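Local coordinates for protein involved in catabolism of external DNA (Legionella pneumophila subsp. pneumophila, PDB 2OO3), which probably methylates the N6 atom of one adenine in 23S ribosomal RNA, using S-adenosyl-L-methionine as the methyl donor, at residues A[29-34]-A[108-113]; A[37-42]-A[114-119]; A[102-107]-A[131-136]; A[152-157]-A[187-192]. All coordinates share one frame; numbering follows the deposited sequence.

Contact 1: A[29-34]-A[108-113]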
loop_
_atom_site.group_PDB
_atom_site.type_symbol
_atom_site.label_atom_id
_atom_site.label_comp_id
_atom_site.label_asym_id
_atom_site.label_seq_id
_atom_site.Cartn_x
_atom_site.Cartn_y
_atom_site.Cartn_z
ATOM N N TYR A 29 5.236 12.299 3.251
ATOM C CA TYR A 29 4.476 13.476 3.705
ATOM C C TYR A 29 4.402 13.540 5.206
ATOM O O TYR A 29 4.658 14.597 5.822
ATOM C CB TYR A 29 3.042 13.446 3.203
ATOM C CG TYR A 29 2.221 14.627 3.710
ATOM C CD1 TYR A 29 2.347 15.886 3.113
ATOM C CD2 TYR A 29 1.309 14.484 4.779
ATOM C CE1 TYR A 29 1.578 16.975 3.548
ATOM C CE2 TYR A 29 0.536 15.564 5.228
ATOM C CZ TYR A 29 0.666 16.802 4.590
ATOM O OH TYR A 29 -0.091 17.900 5.007
ATOM N N LEU A 30 4.025 12.410 5.804
ATOM C CA LEU A 30 3.724 12.405 7.236
ATOM C C LEU A 30 4.938 12.633 8.099
ATOM O O LEU A 30 4.827 13.205 9.192
ATOM C CB LEU A 30 3.011 11.118 7.642
ATOM C CG LEU A 30 1.542 11.001 7.219
ATOM C CD1 LEU A 30 1.031 9.633 7.647
ATOM C CD2 LEU A 30 0.727 12.073 7.848
ATOM N N THR A 31 6.095 12.158 7.637
ATOM C CA THR A 31 7.333 12.356 8.385
ATOM C C THR A 31 7.817 13.833 8.321
ATOM O O THR A 31 8.858 14.181 8.912
ATOM C CB THR A 31 8.447 11.387 7.916
ATOM O OG1 THR A 31 8.616 11.525 6.498
ATOM C CG2 THR A 31 8.067 9.901 8.254
ATOM N N HIS A 32 7.077 14.710 7.647
ATOM C CA HIS A 32 7.419 16.138 7.731
ATOM C C HIS A 32 7.204 16.706 9.117
ATOM O O HIS A 32 7.900 17.646 9.516
ATOM C CB HIS A 32 6.623 16.984 6.768
ATOM C CG HIS A 32 7.188 16.983 5.395
ATOM N ND1 HIS A 32 8.263 17.765 5.044
ATOM C CD2 HIS A 32 6.852 16.276 4.291
ATOM C CE1 HIS A 32 8.555 17.557 3.768
ATOM N NE2 HIS A 32 7.711 16.662 3.287
ATOM N N LYS A 33 6.239 16.144 9.836
ATOM C CA LYS A 33 5.953 16.575 11.188
ATOM C C LYS A 33 6.845 15.846 12.160
ATOM O O LYS A 33 6.866 14.604 12.179
ATOM C CB LYS A 33 4.498 16.295 11.567
ATOM C CG LYS A 33 4.104 17.001 12.874
ATOM C CD LYS A 33 2.597 17.060 13.045
ATOM C CE LYS A 33 2.215 18.164 13.999
ATOM N NZ LYS A 33 2.379 17.696 15.379
ATOM N N ASP A 34 7.533 16.632 12.992
ATOM C CA ASP A 34 8.427 16.125 14.021
ATOM C C ASP A 34 7.649 15.797 15.301
ATOM O O ASP A 34 7.907 16.355 16.397
ATOM C CB ASP A 34 9.556 17.131 14.311
ATOM C CG ASP A 34 10.670 16.527 15.127
ATOM O OD1 ASP A 34 10.868 15.291 15.038
ATOM O OD2 ASP A 34 11.353 17.267 15.863
ATOM N N ASN A 108 12.320 1.794 6.301
ATOM C CA ASN A 108 13.277 2.702 5.682
ATOM C C ASN A 108 12.933 4.173 5.813
ATOM O O ASN A 108 13.820 4.983 6.072
ATOM C CB ASN A 108 13.543 2.340 4.211
ATOM C CG ASN A 108 14.715 1.408 4.073
ATOM O OD1 ASN A 108 15.880 1.844 4.049
ATOM N ND2 ASN A 108 14.432 0.111 4.062
ATOM N N GLN A 109 11.668 4.531 5.648
ATOM C CA GLN A 109 11.282 5.932 5.692
ATOM C C GLN A 109 10.883 6.522 7.056
ATOM O O GLN A 109 10.917 7.758 7.249
ATOM C CB GLN A 109 10.141 6.132 4.717
ATOM C CG GLN A 109 10.632 6.433 3.297
ATOM C CD GLN A 109 9.463 6.575 2.385
ATOM O OE1 GLN A 109 8.793 5.595 2.106
ATOM N NE2 GLN A 109 9.151 7.793 1.990
ATOM N N LEU A 110 10.469 5.669 7.976
ATOM C CA LEU A 110 10.050 6.129 9.292
ATOM C C LEU A 110 11.247 6.469 10.172
ATOM O O LEU A 110 12.391 6.222 9.772
ATOM C CB LEU A 110 9.106 5.111 9.957
ATOM C CG LEU A 110 7.704 5.100 9.307
ATOM C CD1 LEU A 110 6.840 4.004 9.923
ATOM C CD2 LEU A 110 7.017 6.421 9.488
ATOM N N ARG A 111 10.981 7.050 11.351
ATOM C CA ARG A 111 12.045 7.573 12.211
ATOM C C ARG A 111 12.124 6.798 13.527
ATOM O O ARG A 111 11.193 6.070 13.890
ATOM C CB ARG A 111 11.787 9.065 12.466
ATOM C CG ARG A 111 11.642 9.777 11.152
ATOM C CD ARG A 111 10.671 10.896 11.152
ATOM N NE ARG A 111 9.352 10.601 11.720
ATOM C CZ ARG A 111 8.513 11.570 12.072
ATOM N NH1 ARG A 111 8.897 12.829 11.873
ATOM N NH2 ARG A 111 7.329 11.311 12.622
ATOM N N SER A 112 13.222 6.975 14.257
ATOM C CA SER A 112 13.376 6.311 15.543
ATOM C C SER A 112 12.265 6.658 16.503
ATOM O O SER A 112 11.930 5.833 17.364
ATOM C CB SER A 112 14.730 6.654 16.178
ATOM O OG SER A 112 14.914 8.056 16.220
ATOM N N GLN A 113 11.666 7.854 16.375
ATOM C CA GLN A 113 10.583 8.232 17.315
ATOM C C GLN A 113 9.228 7.573 17.007
ATOM O O GLN A 113 8.294 7.649 17.797
ATOM C CB GLN A 113 10.389 9.763 17.347
ATOM C CG GLN A 113 9.810 10.273 16.022
ATOM C CD GLN A 113 9.780 11.763 15.931
ATOM O OE1 GLN A 113 8.967 12.408 16.614
ATOM N NE2 GLN A 113 10.650 12.346 15.077
HETATM O O HOH W 1 10.954 10.088 5.664
HETATM O O HOH W 2 9.514 14.254 18.549
#
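Arg111 and Thr31 run alongside each other in opposite senses, and Thr31 CG2 stands over one face of the Arg111 guanidinium, 3.8 Å from Arg111 NE. Toward the rim of the opposite face lies the amide NE2 of Gln113. The plane itself is left for Lys33 O, which meets Arg111 NH1 at 2.7 Å with an N-H...O angle of 160°; the donor sits above the Lys33 carbonyl plane, and Arg111 NH2 adds a weak bond to the same oxygen. The arginine chain bends at chi2 and chi3, which set CD and NE; NE is salt-bridged to Asp114, and NH2 also bonds Lys35 O. Arginine suits the place because one flat group can serve several acceptors at once. The contact joins the exits of helices 14-30 and 102-109, which lead into neighbouring parallel strands of a Rossmann-like sheet, and Lys33 closes a type I turn begun at Leu30. Next to it, Gln113 and Asp34 cross at about a right angle, amide and carboxylate planes nearly perpendicular. Gln113 NE2 bonds Asp34 OD1 at 3.0 Å, almost straight at 170°, with the oxygen in the amide plane. A water bonded to Gln113 OE1 at 2.7 Å reaches Asp34 O weakly. Thr31 turns OG1 between its backbone N and carbonyl carbon (chi1 54°), where it bonds Leu27 O and takes a water shared with Gln109 O; the methyl CG2 is thereby left to rest on Leu110 CD2 at 3.8 Å.

Contact 2: A[37-42]-A[114-119]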
loop_
_atom_site.group_PDB
_atom_site.type_symbol
_atom_site.label_atom_id
_atom_site.label_comp_id
_atom_site.label_asym_id
_atom_site.label_seq_id
_atom_site.Cartn_x
_atom_site.Cartn_y
_atom_site.Cartn_z
ATOM N N LEU A 37 4.711 9.139 14.953
ATOM C CA LEU A 37 3.655 8.587 14.135
ATOM C C LEU A 37 3.488 7.132 14.537
ATOM O O LEU A 37 4.484 6.393 14.723
ATOM C CB LEU A 37 4.047 8.716 12.633
ATOM C CG LEU A 37 3.140 8.114 11.549
ATOM C CD1 LEU A 37 1.809 8.871 11.423
ATOM C CD2 LEU A 37 3.837 8.090 10.179
ATOM N N PHE A 38 2.237 6.714 14.711
ATOM C CA PHE A 38 1.917 5.292 14.791
ATOM C C PHE A 38 1.709 4.749 13.360
ATOM O O PHE A 38 0.893 5.291 12.596
ATOM C CB PHE A 38 0.614 5.121 15.587
ATOM C CG PHE A 38 0.197 3.697 15.787
ATOM C CD1 PHE A 38 1.088 2.767 16.305
ATOM C CD2 PHE A 38 -1.097 3.295 15.501
ATOM C CE1 PHE A 38 0.720 1.464 16.524
ATOM C CE2 PHE A 38 -1.485 1.945 15.715
ATOM C CZ PHE A 38 -0.574 1.040 16.209
ATOM N N TYR A 39 2.426 3.689 13.006
ATOM C CA TYR A 39 2.258 3.087 11.695
ATOM C C TYR A 39 1.717 1.678 11.924
ATOM O O TYR A 39 2.368 0.860 12.563
ATOM C CB TYR A 39 3.595 3.049 10.938
ATOM C CG TYR A 39 3.514 2.282 9.643
ATOM C CD1 TYR A 39 2.973 2.886 8.486
ATOM C CD2 TYR A 39 3.961 0.962 9.555
ATOM C CE1 TYR A 39 2.885 2.189 7.287
ATOM C CE2 TYR A 39 3.886 0.245 8.328
ATOM C CZ TYR A 39 3.341 0.873 7.221
ATOM O OH TYR A 39 3.246 0.225 6.010
ATOM N N LEU A 40 0.516 1.424 11.424
ATOM C CA LEU A 40 -0.144 0.117 11.596
ATOM C C LEU A 40 -0.390 -0.588 10.256
ATOM O O LEU A 40 -1.054 -0.018 9.364
ATOM C CB LEU A 40 -1.478 0.304 12.362
ATOM C CG LEU A 40 -2.430 -0.894 12.440
ATOM C CD1 LEU A 40 -1.765 -2.028 13.224
ATOM C CD2 LEU A 40 -3.681 -0.452 13.123
ATOM N N GLU A 41 0.137 -1.812 10.112
ATOM C CA GLU A 41 -0.221 -2.663 8.991
ATOM C C GLU A 41 -1.071 -3.811 9.439
ATOM O O GLU A 41 -0.701 -4.546 10.354
ATOM C CB GLU A 41 1.002 -3.217 8.262
ATOM C CG GLU A 41 1.699 -2.237 7.358
ATOM C CD GLU A 41 2.892 -2.885 6.655
ATOM O OE1 GLU A 41 3.862 -2.191 6.282
ATOM O OE2 GLU A 41 2.847 -4.118 6.503
ATOM N N THR A 42 -2.205 -3.997 8.766
ATOM C CA THR A 42 -3.148 -5.075 9.109
ATOM C C THR A 42 -2.729 -6.425 8.469
ATOM O O THR A 42 -3.044 -7.489 8.983
ATOM C CB THR A 42 -4.593 -4.697 8.623
ATOM O OG1 THR A 42 -4.512 -4.228 7.270
ATOM C CG2 THR A 42 -5.214 -3.546 9.449
ATOM N N ASP A 114 9.099 6.958 15.849
ATOM C CA ASP A 114 7.789 6.476 15.396
ATOM C C ASP A 114 7.562 5.106 15.976
ATOM O O ASP A 114 8.469 4.526 16.590
ATOM C CB ASP A 114 7.723 6.459 13.852
ATOM C CG ASP A 114 7.905 7.849 13.253
ATOM O OD1 ASP A 114 7.342 8.821 13.829
ATOM O OD2 ASP A 114 8.604 7.996 12.206
ATOM N N ARG A 115 6.371 4.561 15.802
ATOM C CA ARG A 115 6.121 3.199 16.290
ATOM C C ARG A 115 5.432 2.406 15.218
ATOM O O ARG A 115 4.349 2.815 14.751
ATOM C CB ARG A 115 5.243 3.214 17.542
ATOM C CG ARG A 115 4.951 1.853 18.093
ATOM C CD ARG A 115 4.413 1.931 19.528
ATOM N NE ARG A 115 3.192 2.728 19.582
ATOM C CZ ARG A 115 1.956 2.237 19.669
ATOM N NH1 ARG A 115 1.743 0.922 19.720
ATOM N NH2 ARG A 115 0.927 3.078 19.707
ATOM N N LEU A 116 6.051 1.290 14.830
ATOM C CA LEU A 116 5.495 0.418 13.776
ATOM C C LEU A 116 4.865 -0.789 14.433
ATOM O O LEU A 116 5.470 -1.449 15.281
ATOM C CB LEU A 116 6.573 -0.068 12.786
ATOM C CG LEU A 116 7.277 0.962 11.872
ATOM C CD1 LEU A 116 8.296 1.801 12.642
ATOM C CD2 LEU A 116 7.931 0.246 10.682
ATOM N N TYR A 117 3.663 -1.109 14.000
ATOM C CA TYR A 117 2.984 -2.252 14.499
ATOM C C TYR A 117 2.540 -3.097 13.294
ATOM O O TYR A 117 1.686 -2.677 12.484
ATOM C CB TYR A 117 1.799 -1.767 15.305
ATOM C CG TYR A 117 1.184 -2.804 16.176
ATOM C CD1 TYR A 117 1.314 -2.733 17.579
ATOM C CD2 TYR A 117 0.439 -3.853 15.626
ATOM C CE1 TYR A 117 0.714 -3.680 18.390
ATOM C CE2 TYR A 117 -0.160 -4.799 16.435
ATOM C CZ TYR A 117 -0.015 -4.698 17.806
ATOM O OH TYR A 117 -0.619 -5.603 18.599
ATOM N N LEU A 118 3.121 -4.286 13.171
ATOM C CA LEU A 118 2.919 -5.103 11.985
ATOM C C LEU A 118 2.172 -6.374 12.356
ATOM O O LEU A 118 2.593 -7.088 13.273
ATOM C CB LEU A 118 4.272 -5.485 11.377
ATOM C CG LEU A 118 5.252 -4.327 11.102
ATOM C CD1 LEU A 118 6.641 -4.813 10.649
ATOM C CD2 LEU A 118 4.629 -3.272 10.082
ATOM N N CYS A 119 1.096 -6.671 11.636
ATOM C CA CYS A 119 0.258 -7.846 11.959
ATOM C C CYS A 119 0.329 -8.840 10.826
ATOM O O CYS A 119 0.203 -8.455 9.660
ATOM C CB CYS A 119 -1.217 -7.464 12.145
ATOM S SG CYS A 119 -1.539 -6.222 13.467
#
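Asp114 meets Leu37 just ahead of the two strands: its OD1 accepts Leu37 N at 2.9 Å on the anti side, with the N-H well out of the carboxylate plane, while OD2 is salt-bridged to Arg111. At Arg115 the regular parallel pairing starts, with N given to Leu37 O and O taken by Tyr39 N at 2.7 Å. The chain of this residue bends at chi3 (59°), which sets NE, salt-bridged to Glu158; Phe38 CE1 lies over one guanidinium face, toward its rim, 3.4 Å from Arg115 NH1, the two planes 24° apart. Leu116 turns to the other face of the sheet and sets CG 4.0 Å from Tyr39 CD2. Tyr117 returns to the face of Phe38, bonds Tyr39 O and Glu41 N through its backbone, and lies alongside Leu40, its CD2 3.7 Å from Leu40 CD1. Leu118 then brings CD2 to the edge of the Tyr39 ring and along the chain of Glu41. This methyl borders a buried carboxylate, gripped by Tyr39 OH, which donates to Glu41 OE1 at 2.5 Å, and by Ser44 at OE2. Cys119, small enough to sit against Glu41 O, donates its N to that oxygen in a bent bond of 3.1 Å. Such central parallel strands, each entered from a helix, typify a Rossmann-like class I methyltransferase; their C-terminal ends lead to His43 and Glu120, both predicted to bind S-adenosyl-L-methionine.

Contact 3: A[102-107]-A[131-136]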
loop_
_atom_site.group_PDB
_atom_site.type_symbol
_atom_site.label_atom_id
_atom_site.label_comp_id
_atom_site.label_asym_id
_atom_site.label_seq_id
_atom_site.Cartn_x
_atom_site.Cartn_y
_atom_site.Cartn_z
ATOM N N SER A 102 5.797 -4.071 2.067
ATOM C CA SER A 102 5.470 -2.796 2.676
ATOM C C SER A 102 6.191 -2.528 4.011
ATOM O O SER A 102 6.666 -1.397 4.241
ATOM C CB SER A 102 3.934 -2.601 2.765
ATOM O OG SER A 102 3.382 -3.526 3.677
ATOM N N PRO A 103 6.345 -3.547 4.877
ATOM C CA PRO A 103 7.098 -3.237 6.119
ATOM C C PRO A 103 8.552 -2.777 5.871
ATOM O O PRO A 103 9.028 -1.926 6.591
ATOM C CB PRO A 103 7.123 -4.598 6.853
ATOM C CG PRO A 103 5.950 -5.316 6.352
ATOM C CD PRO A 103 5.913 -4.968 4.876
ATOM N N TYR A 104 9.217 -3.335 4.854
ATOM C CA TYR A 104 10.581 -2.940 4.494
ATOM C C TYR A 104 10.629 -1.497 3.983
ATOM O O TYR A 104 11.541 -0.738 4.339
ATOM C CB TYR A 104 11.178 -3.935 3.476
ATOM C CG TYR A 104 12.683 -3.858 3.376
ATOM C CD1 TYR A 104 13.495 -4.730 4.114
ATOM C CD2 TYR A 104 13.298 -2.947 2.522
ATOM C CE1 TYR A 104 14.901 -4.649 4.059
ATOM C CE2 TYR A 104 14.719 -2.890 2.421
ATOM C CZ TYR A 104 15.492 -3.737 3.204
ATOM O OH TYR A 104 16.862 -3.687 3.121
ATOM N N PHE A 105 9.642 -1.074 3.196
ATOM C CA PHE A 105 9.535 0.364 2.877
ATOM C C PHE A 105 9.349 1.233 4.132
ATOM O O PHE A 105 10.025 2.287 4.298
ATOM C CB PHE A 105 8.394 0.605 1.861
ATOM C CG PHE A 105 8.678 0.030 0.481
ATOM C CD1 PHE A 105 9.541 0.699 -0.409
ATOM C CD2 PHE A 105 8.081 -1.147 0.069
ATOM C CE1 PHE A 105 9.804 0.167 -1.695
ATOM C CE2 PHE A 105 8.329 -1.681 -1.225
ATOM C CZ PHE A 105 9.199 -1.024 -2.087
ATOM N N ALA A 106 8.431 0.840 5.012
ATOM C CA ALA A 106 8.114 1.674 6.181
ATOM C C ALA A 106 9.313 1.851 7.132
ATOM O O ALA A 106 9.599 2.942 7.639
ATOM C CB ALA A 106 6.876 1.115 6.919
ATOM N N ILE A 107 10.034 0.762 7.359
ATOM C CA ILE A 107 11.196 0.800 8.220
ATOM C C ILE A 107 12.252 1.721 7.625
ATOM O O ILE A 107 12.970 2.396 8.346
ATOM C CB ILE A 107 11.734 -0.642 8.467
ATOM C CG1 ILE A 107 10.779 -1.401 9.393
ATOM C CG2 ILE A 107 13.064 -0.585 9.145
ATOM C CD1 ILE A 107 11.011 -2.980 9.457
ATOM N N LYS A 131 12.250 -11.794 10.992
ATOM C CA LYS A 131 13.635 -11.653 10.546
ATOM C C LYS A 131 13.960 -10.299 9.860
ATOM O O LYS A 131 15.082 -10.060 9.484
ATOM C CB LYS A 131 13.959 -12.789 9.571
ATOM C CG LYS A 131 13.760 -14.233 10.147
ATOM C CD LYS A 131 14.764 -14.438 11.258
ATOM C CE LYS A 131 15.235 -15.906 11.456
ATOM N NZ LYS A 131 16.313 -15.953 12.550
ATOM N N LEU A 132 12.971 -9.443 9.657
ATOM C CA LEU A 132 13.225 -8.110 9.063
ATOM C C LEU A 132 14.144 -7.266 9.918
ATOM O O LEU A 132 13.957 -7.241 11.146
ATOM C CB LEU A 132 11.917 -7.351 8.895
ATOM C CG LEU A 132 11.088 -7.721 7.647
ATOM C CD1 LEU A 132 11.152 -6.536 6.715
ATOM C CD2 LEU A 132 11.471 -9.078 6.926
ATOM N N PRO A 133 15.128 -6.568 9.284
ATOM C CA PRO A 133 15.960 -5.651 10.075
ATOM C C PRO A 133 15.092 -4.497 10.620
ATOM O O PRO A 133 14.122 -4.082 9.950
ATOM C CB PRO A 133 16.989 -5.094 9.048
ATOM C CG PRO A 133 16.349 -5.278 7.700
ATOM C CD PRO A 133 15.509 -6.560 7.851
ATOM N N HIS A 134 15.422 -4.002 11.811
ATOM C CA HIS A 134 14.708 -2.858 12.394
ATOM C C HIS A 134 15.527 -1.595 12.264
ATOM O O HIS A 134 15.003 -0.511 12.456
ATOM C CB HIS A 134 14.363 -3.094 13.886
ATOM C CG HIS A 134 13.438 -4.256 14.108
ATOM N ND1 HIS A 134 13.135 -4.752 15.363
ATOM C CD2 HIS A 134 12.769 -5.034 13.220
ATOM C CE1 HIS A 134 12.286 -5.761 15.233
ATOM N NE2 HIS A 134 12.068 -5.965 13.943
ATOM N N PHE A 135 16.803 -1.721 11.920
ATOM C CA PHE A 135 17.724 -0.561 11.999
ATOM C C PHE A 135 17.579 0.088 13.385
ATOM O O PHE A 135 17.579 -0.624 14.391
ATOM C CB PHE A 135 17.455 0.415 10.857
ATOM C CG PHE A 135 17.491 -0.229 9.494
ATOM C CD1 PHE A 135 18.620 -0.902 9.052
ATOM C CD2 PHE A 135 16.393 -0.204 8.680
ATOM C CE1 PHE A 135 18.626 -1.541 7.788
ATOM C CE2 PHE A 135 16.413 -0.819 7.419
ATOM C CZ PHE A 135 17.512 -1.491 6.990
ATOM N N ASN A 136 17.413 1.408 13.450
ATOM C CA ASN A 136 17.122 2.057 14.730
ATOM C C ASN A 136 15.632 2.365 14.927
ATOM O O ASN A 136 15.283 3.254 15.724
ATOM C CB ASN A 136 17.970 3.341 14.904
ATOM C CG ASN A 136 17.581 4.438 13.909
ATOM O OD1 ASN A 136 17.087 4.145 12.814
ATOM N ND2 ASN A 136 17.831 5.703 14.274
#
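Ile107 carries CG2 anti to its backbone N and CG1 beside that N (chi1 -72°), and chi2 of 166° sets CD1 anti to CA; both methyls touch the loop of Pro133 and Phe135. Tyr104, with CG anti to the backbone N (chi1 -162°), holds its ring beside Leu132. Ile107 makes the largest contact of the helix segment: CD1 lies 3.3 Å from Pro133 O, while CG2 lies near that oxygen too and also touches Phe135 CD2 at 3.4 Å, approaching that ring obliquely. A branched side chain is apt here, since its two methyls cover both the carbonyl and the ring. Pro133 CB in turn rests over one face of the Phe135 ring, toward its rim. At Tyr104, Leu132 CD1 comes in at the ring edge, 3.9 Å from Tyr104 CD1, while Pro133 crosses the tyrosine at about a right angle with its CG 4.0 Å from Tyr104 CE1. The phenol OH bonds Gln89 of helix 81-90, so the ring can be buried without stranding its polar end. In the fold, the loop between helix 123-129 and strand 139-142 is thus closed against helix 102-109, which opens with Ser102, predicted to bind S-adenosyl-L-methionine, and whose Ile107 also packs on Leu116. No hydrogen bond links the two segments, and dispersion and the shedding of water from apolar groups probably account for most of the attraction.

Contact 4: A[152-157]-A[187-192]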
loop_
_atom_site.group_PDB
_atom_site.type_symbol
_atom_site.label_atom_id
_atom_site.label_comp_id
_atom_site.label_asym_id
_atom_site.label_seq_id
_atom_site.Cartn_x
_atom_site.Cartn_y
_atom_site.Cartn_z
ATOM N N ALA A 152 -8.654 -2.346 18.740
ATOM C CA ALA A 152 -7.911 -2.300 20.004
ATOM C C ALA A 152 -6.842 -1.212 20.073
ATOM O O ALA A 152 -6.500 -0.740 21.179
ATOM C CB ALA A 152 -7.262 -3.657 20.275
ATOM N N LEU A 153 -6.302 -0.834 18.906
ATOM C CA LEU A 153 -5.081 -0.031 18.830
ATOM C C LEU A 153 -5.318 1.428 18.500
ATOM O O LEU A 153 -4.371 2.205 18.514
ATOM C CB LEU A 153 -4.104 -0.610 17.792
ATOM C CG LEU A 153 -3.622 -2.044 18.055
ATOM C CD1 LEU A 153 -2.749 -2.505 16.935
ATOM C CD2 LEU A 153 -2.868 -2.135 19.373
ATOM N N LEU A 154 -6.570 1.801 18.209
ATOM C CA LEU A 154 -6.886 3.168 17.793
ATOM C C LEU A 154 -7.937 3.764 18.747
ATOM O O LEU A 154 -8.790 3.014 19.255
ATOM C CB LEU A 154 -7.365 3.190 16.334
ATOM C CG LEU A 154 -6.431 2.622 15.254
ATOM C CD1 LEU A 154 -7.105 2.645 13.893
ATOM C CD2 LEU A 154 -5.118 3.414 15.170
ATOM N N PRO A 155 -7.829 5.075 19.071
ATOM C CA PRO A 155 -6.771 6.013 18.695
ATOM C C PRO A 155 -5.466 5.704 19.430
ATOM O O PRO A 155 -5.506 5.281 20.590
ATOM C CB PRO A 155 -7.318 7.368 19.152
ATOM C CG PRO A 155 -8.250 7.030 20.300
ATOM C CD PRO A 155 -8.835 5.696 19.960
ATOM N N PRO A 156 -4.314 5.897 18.763
ATOM C CA PRO A 156 -3.044 5.564 19.395
ATOM C C PRO A 156 -2.606 6.705 20.303
ATOM O O PRO A 156 -3.006 7.851 20.065
ATOM C CB PRO A 156 -2.072 5.449 18.202
ATOM C CG PRO A 156 -2.635 6.353 17.164
ATOM C CD PRO A 156 -4.138 6.448 17.402
ATOM N N PRO A 157 -1.761 6.405 21.322
ATOM C CA PRO A 157 -1.229 7.464 22.199
ATOM C C PRO A 157 -0.510 8.561 21.439
ATOM O O PRO A 157 -0.567 9.703 21.860
ATOM C CB PRO A 157 -0.257 6.712 23.140
ATOM C CG PRO A 157 -0.007 5.358 22.462
ATOM C CD PRO A 157 -1.262 5.064 21.689
ATOM N N SER A 187 -14.476 5.828 13.357
ATOM C CA SER A 187 -15.340 6.437 14.391
ATOM C C SER A 187 -14.558 6.800 15.667
ATOM O O SER A 187 -14.889 7.777 16.323
ATOM C CB SER A 187 -16.551 5.556 14.733
ATOM O OG SER A 187 -16.166 4.384 15.432
ATOM N N LYS A 188 -13.519 6.021 15.979
ATOM C CA LYS A 188 -12.680 6.200 17.180
ATOM C C LYS A 188 -11.463 7.092 16.920
ATOM O O LYS A 188 -10.905 7.664 17.841
ATOM C CB LYS A 188 -12.133 4.844 17.652
ATOM C CG LYS A 188 -13.167 3.854 18.159
ATOM C CD LYS A 188 -12.499 2.497 18.345
ATOM C CE LYS A 188 -12.896 1.910 19.686
ATOM N NZ LYS A 188 -11.819 1.038 20.212
ATOM N N PHE A 189 -11.049 7.190 15.659
ATOM C CA PHE A 189 -9.851 7.945 15.329
ATOM C C PHE A 189 -10.045 8.575 13.953
ATOM O O PHE A 189 -9.500 8.110 12.961
ATOM C CB PHE A 189 -8.649 6.992 15.364
ATOM C CG PHE A 189 -7.327 7.670 15.183
ATOM C CD1 PHE A 189 -7.048 8.875 15.828
ATOM C CD2 PHE A 189 -6.347 7.097 14.366
ATOM C CE1 PHE A 189 -5.809 9.504 15.673
ATOM C CE2 PHE A 189 -5.104 7.711 14.208
ATOM C CZ PHE A 189 -4.841 8.908 14.859
ATOM N N SER A 190 -10.809 9.655 13.907
ATOM C CA SER A 190 -11.311 10.199 12.644
ATOM C C SER A 190 -10.255 11.053 11.900
ATOM O O SER A 190 -10.477 11.485 10.769
ATOM C CB SER A 190 -12.587 11.008 12.926
ATOM O OG SER A 190 -12.246 12.189 13.650
ATOM N N THR A 191 -9.127 11.326 12.557
ATOM C CA THR A 191 -8.045 12.117 11.978
ATOM C C THR A 191 -6.887 11.254 11.471
ATOM O O THR A 191 -5.915 11.786 10.917
ATOM C CB THR A 191 -7.485 13.170 12.960
ATOM O OG1 THR A 191 -6.947 12.513 14.114
ATOM C CG2 THR A 191 -8.588 14.198 13.381
ATOM N N GLY A 192 -6.998 9.932 11.639
ATOM C CA GLY A 192 -5.981 9.013 11.130
ATOM C C GLY A 192 -5.970 8.999 9.607
ATOM O O GLY A 192 -6.980 9.312 8.961
#
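The Phe189 ring is sandwiched over its centre on both faces: Pro156 CD sits on one, Gly192 N 3.8 Å above the other. The proline contact is a CH-pi interaction, CD lying 3.6 Å from the ring centroid and only 13° off the normal, with the two side chains running at about a right angle. Gly192 belongs to the type I turn that begins at Phe189, and having no side chain it can fold its backbone closely under the ring. Two further groups approach obliquely: Pro155 CB lies 3.7 Å from Phe189 CD1, and Leu154 CD2 lies 4.0 Å from Phe189 CD2. In the phenylalanine, chi1 (-174°) sets CG anti to the backbone N, and the ring beyond it meets these residues. Here the chain leaves helices 146-153 and 174-188, the connections of successive beta-alpha-beta crossovers, on its way to the adjacent parallel strands 161-165 and 193-200 of the Rossmann-like sheet. A cis peptide precedes Pro155 and turns the chain; the proline ring lays CD 3.6 Å from Lys188 O. The lysine amine passes near Leu154 O but bonds Asn151 O.

Contact 2, the pair of central strands, touches the other three. Contact 1, its centre 12 Å away, joins the helix exits before those strands, and Leu110 CD1 packs 3.5 Å from Tyr39 CB. Contact 3 borders the sheet face of Tyr39 and Leu116, where Glu41 OE1 lies 3.0 Å from Ser102 OG, probably hydrogen-bonded. The face of Phe38 and Tyr117 is met by contact 4, Phe38 CD2 standing 3.6 Å from Pro156 CB. Contacts 3 and 4 are therefore far apart, their centres 23 Å from each other. Through Ser102 contact 3 joins the predicted cofactor site, beside Glu41 of contact 2. The Pro103 side chain is about 8 Å from that of Asp166, the predicted proton acceptor.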